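Local coordinates for protein PlaB phospholipase (PDB 6ZTI) that probably hydrolyses phospholipids, as an alpha/beta hydrolase of Legionella pneumophila whose activity is controlled by NAD(H)-mediated tetramerization, at residues L233-E238 and L434-S439; I271-S276 and H285-W290; L347-D350 and H354-D357. One frame throughout, in Å; residues are numbered along the deposited sequence.

Interaction 1 (L233-E238 and L434-S439); sequences LKLHQE and LDFHSS
Leu-434 buries the most surface, with Leu-235 and Phe-436 next, in a contact between two strands of the large, curled mixed beta-sheet of PlaB. Strand 231-238 and strand 429-439 both pair with strand 452-463, the first in parallel and the second antiparallel; the two segments themselves share no hydrogen bond. Their axes stay 8.6 Å apart at closest and run at 130° to each other, so side chains alone join them. Leu-235 meets the Phe-436 ring at about a right angle. Its CD2 methyl lies over one face, 3.9 Å from the ring centroid and 16° off the normal, a CH-pi contact, while CD1 rests on the root of the ring, 3.7 Å from Phe-436 CG. Phe-436 holds CG anti to its backbone N (chi1 170°), which carries the ring across to the two leucines. Leu-233, pointing against the oncoming ring, adds its CD2 obliquely, 4.1 Å from Phe-436 CE2.

Leu-434, one step along the same side of its strand, slides past Gln-237 in the opposite sense: Leu-434 CD1 sits 3.9 Å from Gln-237 CB. It also touches Leu-459 and Val-246 of the neighbouring strands, continuing the apolar layer. Gln-237 is a buried amide whose polar end is satisfied elsewhere: OE1 accepts from the backbone N of Gln-460, and NE2 bonds to Arg-432 O and Ser-244 OG. Stretched out to meet these partners, the amide passes beside Leu-434, bringing Gln-237 NE2 to 3.9 Å from Leu-434 CB.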
# COMPACT_ATOMS: atom_id res chain seq x y z
N LEU B 233 -29.03 0.30 -16.03
CA LEU B 233 -30.10 0.70 -15.11
C LEU B 233 -29.53 1.75 -14.18
O LEU B 233 -28.54 1.50 -13.48
CB LEU B 233 -30.63 -0.49 -14.33
CG LEU B 233 -31.54 -0.24 -13.12
CD1 LEU B 233 -32.90 0.28 -13.53
CD2 LEU B 233 -31.71 -1.52 -12.35
N LYS B 234 -30.13 2.93 -14.20
CA LYS B 234 -29.76 4.02 -13.30
C LYS B 234 -30.81 4.12 -12.20
O LYS B 234 -32.00 4.30 -12.48
CB LYS B 234 -29.65 5.34 -14.04
CG LYS B 234 -28.54 5.43 -15.05
CD LYS B 234 -28.51 6.83 -15.66
CE LYS B 234 -27.48 6.96 -16.77
NZ LYS B 234 -26.08 6.87 -16.26
N LEU B 235 -30.36 4.02 -10.95
CA LEU B 235 -31.19 4.18 -9.76
C LEU B 235 -30.67 5.38 -8.99
O LEU B 235 -29.56 5.33 -8.44
CB LEU B 235 -31.15 2.94 -8.87
CG LEU B 235 -31.44 1.60 -9.53
CD1 LEU B 235 -31.30 0.48 -8.49
CD2 LEU B 235 -32.83 1.61 -10.15
N HIS B 236 -31.48 6.43 -8.92
CA HIS B 236 -31.10 7.69 -8.31
C HIS B 236 -31.99 7.95 -7.11
O HIS B 236 -33.22 7.91 -7.21
CB HIS B 236 -31.21 8.84 -9.30
CG HIS B 236 -30.11 8.84 -10.32
ND1 HIS B 236 -29.89 9.90 -11.18
CD2 HIS B 236 -29.17 7.91 -10.62
CE1 HIS B 236 -28.86 9.62 -11.96
NE2 HIS B 236 -28.40 8.42 -11.64
N GLN B 237 -31.35 8.22 -5.98
CA GLN B 237 -32.04 8.41 -4.72
C GLN B 237 -32.57 9.83 -4.63
O GLN B 237 -31.87 10.79 -4.96
CB GLN B 237 -31.11 8.13 -3.55
CG GLN B 237 -31.76 8.16 -2.18
CD GLN B 237 -30.80 7.73 -1.09
OE1 GLN B 237 -29.72 8.31 -0.93
NE2 GLN B 237 -31.18 6.70 -0.36
N GLU B 238 -33.81 9.95 -4.19
CA GLU B 238 -34.45 11.23 -3.96
C GLU B 238 -35.05 11.22 -2.56
O GLU B 238 -35.21 10.17 -1.94
CB GLU B 238 -35.53 11.50 -5.01
CG GLU B 238 -35.52 12.92 -5.56
CD GLU B 238 -34.32 13.19 -6.44
OE1 GLU B 238 -33.60 14.17 -6.17
OE2 GLU B 238 -34.08 12.41 -7.40
N LEU B 434 -30.76 2.79 0.47
CA LEU B 434 -31.57 2.75 -0.74
C LEU B 434 -32.12 1.35 -0.93
O LEU B 434 -31.39 0.37 -0.78
CB LEU B 434 -30.78 3.18 -1.97
CG LEU B 434 -31.51 3.14 -3.30
CD1 LEU B 434 -31.01 4.24 -4.21
CD2 LEU B 434 -31.36 1.81 -3.99
N ASP B 435 -33.42 1.26 -1.25
CA ASP B 435 -34.12 0.02 -1.55
C ASP B 435 -34.73 0.13 -2.93
O ASP B 435 -35.41 1.12 -3.22
CB ASP B 435 -35.23 -0.25 -0.55
CG ASP B 435 -34.71 -0.65 0.79
OD1 ASP B 435 -33.81 -1.51 0.84
OD2 ASP B 435 -35.22 -0.10 1.80
N PHE B 436 -34.49 -0.86 -3.77
CA PHE B 436 -35.10 -0.92 -5.09
C PHE B 436 -35.87 -2.22 -5.19
O PHE B 436 -35.33 -3.30 -4.91
CB PHE B 436 -34.03 -0.82 -6.17
CG PHE B 436 -34.54 -1.10 -7.55
CD1 PHE B 436 -35.46 -0.26 -8.15
CD2 PHE B 436 -34.07 -2.19 -8.26
CE1 PHE B 436 -35.92 -0.52 -9.43
CE2 PHE B 436 -34.53 -2.44 -9.53
CZ PHE B 436 -35.45 -1.61 -10.11
N HIS B 437 -37.15 -2.12 -5.56
CA HIS B 437 -38.02 -3.28 -5.67
C HIS B 437 -38.36 -3.50 -7.13
O HIS B 437 -38.85 -2.59 -7.81
CB HIS B 437 -39.29 -3.08 -4.84
CG HIS B 437 -39.05 -3.07 -3.37
ND1 HIS B 437 -40.00 -2.67 -2.45
CD2 HIS B 437 -37.95 -3.42 -2.65
CE1 HIS B 437 -39.50 -2.76 -1.23
NE2 HIS B 437 -38.26 -3.22 -1.32
N SER B 438 -38.09 -4.71 -7.61
CA SER B 438 -38.37 -5.07 -8.98
C SER B 438 -39.00 -6.45 -9.01
O SER B 438 -39.43 -6.98 -7.98
CB SER B 438 -37.09 -5.01 -9.83
OG SER B 438 -37.44 -5.06 -11.19
N SER B 439 -39.04 -7.04 -10.21
CA SER B 439 -39.68 -8.32 -10.45
C SER B 439 -38.90 -9.06 -11.53
O SER B 439 -38.31 -8.45 -12.42
CB SER B 439 -41.14 -8.12 -10.89
OG SER B 439 -41.79 -9.37 -11.12

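Interaction 2 (I271-S276 and H285-W290); sequences IGIIRS and HPTAIW
His-285 and Ser-276 meet through a hydrogen bond, with His-285 NE2 donating to Ser-276 OG over 2.8 Å. The hydroxyl oxygen lies within a degree of the imidazole plane, so the ring approaches it edge-on. Beside this bond, Thr-287 reaches the same loop: its OG1 donates to Ile-273 O at 2.6 Å, lying in the carbonyl plane on a lone pair. The threonine hydroxyl also touches the isoleucine side chain, where Ile-273 CG1 is 3.5 Å from Thr-287 OG1. With chi1 at -52°, this hydroxyl stands beside its own backbone N, and the CG2 methyl is placed on the other branch, also close to the Ile-273 carbonyl.

Behind these bonds, each partner is fixed from within its own segment. Ser-276 OG, the acceptor from the imidazole, itself donates to Gly-272 O over 2.7 Å, so the two bonds form a short chain. Gly-272 O also accepts from Ser-276 N, and the two donors come to it from opposite faces of its plane, which ties the loop into a compact turn. At its other nitrogen, ND1, the ring accepts from Thr-287 N at 3.2 Å, near the ring plane but with a bent N-H (137°). The ring is thus gripped at both nitrogens and its rotation is set.

Farther out, Asn-281 ND2 bonds to Ser-276 O, Ile-277 packs on His-285, and Ile-273 and Ile-274 lean on His-99 at the end of strand 93-99. All five touching residues are buried. Together they join the loop after strand 257-261, the edge strand of the parallel sheet, to the following helix 286-296 of the alpha/beta hydrolase domain, with His-285 as a side-chain N-cap of that helix.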
# COMPACT_ATOMS: atom_id res chain seq x y z
N ILE B 271 -10.21 -27.53 -29.10
CA ILE B 271 -11.56 -27.00 -29.30
C ILE B 271 -11.62 -25.48 -29.15
O ILE B 271 -12.68 -24.92 -28.88
CB ILE B 271 -12.53 -27.67 -28.31
CG1 ILE B 271 -12.05 -27.47 -26.87
CG2 ILE B 271 -12.65 -29.15 -28.60
CD1 ILE B 271 -13.17 -27.61 -25.86
N GLY B 272 -10.49 -24.81 -29.34
CA GLY B 272 -10.49 -23.36 -29.31
C GLY B 272 -11.39 -22.78 -30.39
O GLY B 272 -11.39 -23.23 -31.53
N ILE B 273 -12.14 -21.73 -30.02
CA ILE B 273 -13.18 -21.21 -30.91
C ILE B 273 -12.64 -20.85 -32.29
O ILE B 273 -13.34 -21.02 -33.29
CB ILE B 273 -13.90 -20.02 -30.26
CG1 ILE B 273 -15.04 -19.53 -31.15
CG2 ILE B 273 -12.93 -18.89 -29.97
CD1 ILE B 273 -16.10 -18.70 -30.41
N ILE B 274 -11.39 -20.37 -32.39
CA ILE B 274 -10.79 -20.14 -33.71
C ILE B 274 -9.52 -20.96 -33.88
O ILE B 274 -9.20 -21.41 -34.99
CB ILE B 274 -10.53 -18.63 -33.97
CG1 ILE B 274 -9.97 -18.42 -35.39
CG2 ILE B 274 -9.62 -18.04 -32.93
CD1 ILE B 274 -9.83 -16.95 -35.83
N ARG B 275 -8.80 -21.22 -32.78
CA ARG B 275 -7.53 -21.92 -32.88
C ARG B 275 -7.69 -23.33 -33.44
O ARG B 275 -6.77 -23.84 -34.10
CB ARG B 275 -6.86 -21.99 -31.50
CG ARG B 275 -5.46 -22.61 -31.53
CD ARG B 275 -4.45 -21.68 -32.20
NE ARG B 275 -3.08 -22.20 -32.13
CZ ARG B 275 -2.55 -23.01 -33.04
NH1 ARG B 275 -3.26 -23.42 -34.08
NH2 ARG B 275 -1.29 -23.41 -32.89
N SER B 276 -8.82 -23.99 -33.19
CA SER B 276 -9.01 -25.38 -33.59
C SER B 276 -9.42 -25.56 -35.05
O SER B 276 -9.53 -26.70 -35.51
CB SER B 276 -10.06 -26.03 -32.68
OG SER B 276 -11.37 -25.55 -32.93
N HIS B 285 -16.95 -27.13 -39.02
CA HIS B 285 -16.60 -26.42 -37.81
C HIS B 285 -17.63 -25.33 -37.54
O HIS B 285 -17.86 -24.49 -38.42
CB HIS B 285 -15.22 -25.80 -37.95
CG HIS B 285 -14.59 -25.42 -36.65
ND1 HIS B 285 -15.07 -24.41 -35.86
CD2 HIS B 285 -13.51 -25.93 -36.00
CE1 HIS B 285 -14.32 -24.30 -34.78
NE2 HIS B 285 -13.37 -25.21 -34.84
N PRO B 286 -18.26 -25.29 -36.36
CA PRO B 286 -19.30 -24.27 -36.15
C PRO B 286 -18.81 -22.85 -36.38
O PRO B 286 -19.53 -22.06 -37.00
CB PRO B 286 -19.73 -24.48 -34.70
CG PRO B 286 -19.31 -25.87 -34.37
CD PRO B 286 -18.08 -26.14 -35.17
N THR B 287 -17.62 -22.50 -35.90
CA THR B 287 -17.13 -21.14 -36.06
C THR B 287 -17.03 -20.77 -37.54
O THR B 287 -17.51 -19.72 -37.97
CB THR B 287 -15.76 -20.98 -35.40
OG1 THR B 287 -15.81 -21.43 -34.04
CG2 THR B 287 -15.32 -19.52 -35.42
N ALA B 288 -16.38 -21.63 -38.33
CA ALA B 288 -16.19 -21.34 -39.75
C ALA B 288 -17.53 -21.22 -40.47
O ALA B 288 -17.73 -20.31 -41.28
CB ALA B 288 -15.33 -22.42 -40.38
N ILE B 289 -18.45 -22.14 -40.18
CA ILE B 289 -19.74 -22.15 -40.85
C ILE B 289 -20.52 -20.88 -40.55
O ILE B 289 -21.15 -20.30 -41.44
CB ILE B 289 -20.54 -23.41 -40.45
CG1 ILE B 289 -19.94 -24.67 -41.10
CG2 ILE B 289 -22.02 -23.25 -40.84
CD1 ILE B 289 -20.29 -25.95 -40.39
N TRP B 290 -20.50 -20.43 -39.30
CA TRP B 290 -21.30 -19.26 -38.96
C TRP B 290 -20.60 -17.96 -39.30
O TRP B 290 -21.28 -16.96 -39.56
CB TRP B 290 -21.71 -19.31 -37.48
CG TRP B 290 -22.79 -20.31 -37.29
CD1 TRP B 290 -22.68 -21.55 -36.76
CD2 TRP B 290 -24.16 -20.17 -37.70
NE1 TRP B 290 -23.90 -22.19 -36.78
CE2 TRP B 290 -24.82 -21.36 -37.36
CE3 TRP B 290 -24.88 -19.14 -38.31
CZ2 TRP B 290 -26.18 -21.56 -37.61
CZ3 TRP B 290 -26.22 -19.34 -38.57
CH2 TRP B 290 -26.86 -20.54 -38.21

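Interaction 3 (L347-D350 and H354-D357); sequences LIDD and HLID
Leu-347 O accepts from Leu-355 N over 2.9 Å, nearly straight at 175°, where the chain doubles back after strand 340-349 in a short hairpin-like reversal. The only backbone bridge joins Ile-348 and His-354, a non-hydrogen-bonded antiparallel pair. Leu-347 O also takes a CA-H...O contact from His-354 CA.

Leu-355 is the largest apolar contributor. With its CG beside the backbone N (chi1 -57°), its branches spread over the strand: Leu-355 CD1 lies 3.8 Å from Leu-347 CD1, and CD2 stands 4.1 Å from Asp-349 CB. Leu-459 and Ala-419 cover it further, tying the reversal to two more strands of the mixed sheet. Segment 354-357 runs on into strand 358-364, whose Leu-360 binds NAD and lies close to Leu-347.

Asp-349 holds the turn itself. Its OD1 accepts from Arg-351 N, an Asx turn, and from Asn-353 N, while OD2 bonds to Tyr-431 OH; together they satisfy a buried carboxylate.

At the outer side, Ile-348 packs on the His-354 imidazole. Its CG2 methyl sits over one face as a CH-pi contact, 3.8 Å from the ring centroid, 16° off the normal and closest to His-354 ND1 at 3.7 Å.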
# COMPACT_ATOMS: atom_id res chain seq x y z
N LEU B 347 -21.39 2.38 -7.72
CA LEU B 347 -21.93 3.11 -6.58
C LEU B 347 -21.31 4.50 -6.50
O LEU B 347 -20.10 4.63 -6.26
CB LEU B 347 -21.66 2.35 -5.28
CG LEU B 347 -22.80 2.05 -4.31
CD1 LEU B 347 -23.86 3.14 -4.33
CD2 LEU B 347 -23.38 0.68 -4.62
N ILE B 348 -22.14 5.53 -6.64
CA ILE B 348 -21.70 6.91 -6.62
C ILE B 348 -22.66 7.72 -5.76
O ILE B 348 -23.66 7.21 -5.26
CB ILE B 348 -21.62 7.52 -8.04
CG1 ILE B 348 -22.95 7.32 -8.76
CG2 ILE B 348 -20.50 6.85 -8.84
CD1 ILE B 348 -23.04 8.07 -10.09
N ASP B 349 -22.32 9.00 -5.56
CA ASP B 349 -23.21 9.95 -4.91
C ASP B 349 -23.36 11.16 -5.81
O ASP B 349 -22.73 11.26 -6.87
CB ASP B 349 -22.73 10.33 -3.51
CG ASP B 349 -21.52 11.28 -3.49
OD1 ASP B 349 -21.19 11.94 -4.51
OD2 ASP B 349 -20.91 11.37 -2.41
N ASP B 350 -24.22 12.07 -5.38
CA ASP B 350 -24.61 13.21 -6.20
C ASP B 350 -23.60 14.34 -6.18
O ASP B 350 -23.87 15.39 -6.77
CB ASP B 350 -25.97 13.74 -5.75
CG ASP B 350 -26.00 14.15 -4.28
OD1 ASP B 350 -25.22 13.61 -3.48
OD2 ASP B 350 -26.84 15.01 -3.94
N HIS B 354 -17.19 8.29 -5.94
CA HIS B 354 -17.44 6.86 -5.90
C HIS B 354 -17.48 6.43 -4.44
O HIS B 354 -16.69 6.90 -3.62
CB HIS B 354 -16.37 6.10 -6.68
CG HIS B 354 -16.57 6.15 -8.16
ND1 HIS B 354 -17.21 5.16 -8.86
CD2 HIS B 354 -16.22 7.09 -9.07
CE1 HIS B 354 -17.25 5.48 -10.14
NE2 HIS B 354 -16.65 6.65 -10.30
N LEU B 355 -18.43 5.56 -4.12
CA LEU B 355 -18.58 5.06 -2.77
C LEU B 355 -17.73 3.81 -2.60
O LEU B 355 -17.82 2.88 -3.42
CB LEU B 355 -20.05 4.77 -2.48
CG LEU B 355 -20.97 5.97 -2.68
CD1 LEU B 355 -22.33 5.71 -2.02
CD2 LEU B 355 -20.34 7.25 -2.14
N ILE B 356 -16.90 3.79 -1.56
CA ILE B 356 -16.01 2.67 -1.28
C ILE B 356 -16.39 1.90 -0.02
O ILE B 356 -15.78 0.86 0.24
CB ILE B 356 -14.54 3.14 -1.17
CG1 ILE B 356 -14.38 4.18 -0.07
CG2 ILE B 356 -14.08 3.73 -2.47
CD1 ILE B 356 -13.00 4.21 0.54
N ASP B 357 -17.34 2.40 0.78
CA ASP B 357 -17.72 1.76 2.04
C ASP B 357 -19.23 1.51 2.03
O ASP B 357 -20.01 2.42 2.34
CB ASP B 357 -17.34 2.63 3.23
CG ASP B 357 -15.87 3.00 3.24
OD1 ASP B 357 -15.01 2.09 3.14
OD2 ASP B 357 -15.56 4.21 3.34

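Interactions 1 and 3 belong to the same mixed sheet, with centres about 15 Å apart and nearest atoms about 6 Å apart; strand 452-463 touches both. Interaction 2 lies on the other side of the chain's centre, its centre more than 40 Å from either, in the alpha/beta hydrolase domain. All three are largely buried, although 347-350 with 354-357 includes a more exposed edge. Their chemistry differs: the first contact is mainly apolar, with no hydrogen bonds between its strands; the second is a polar network of hydroxyls, an imidazole and carbonyls; the third adds methyl packing to one backbone bond. Only interactions 1 and 3 come near NAD-binding residues.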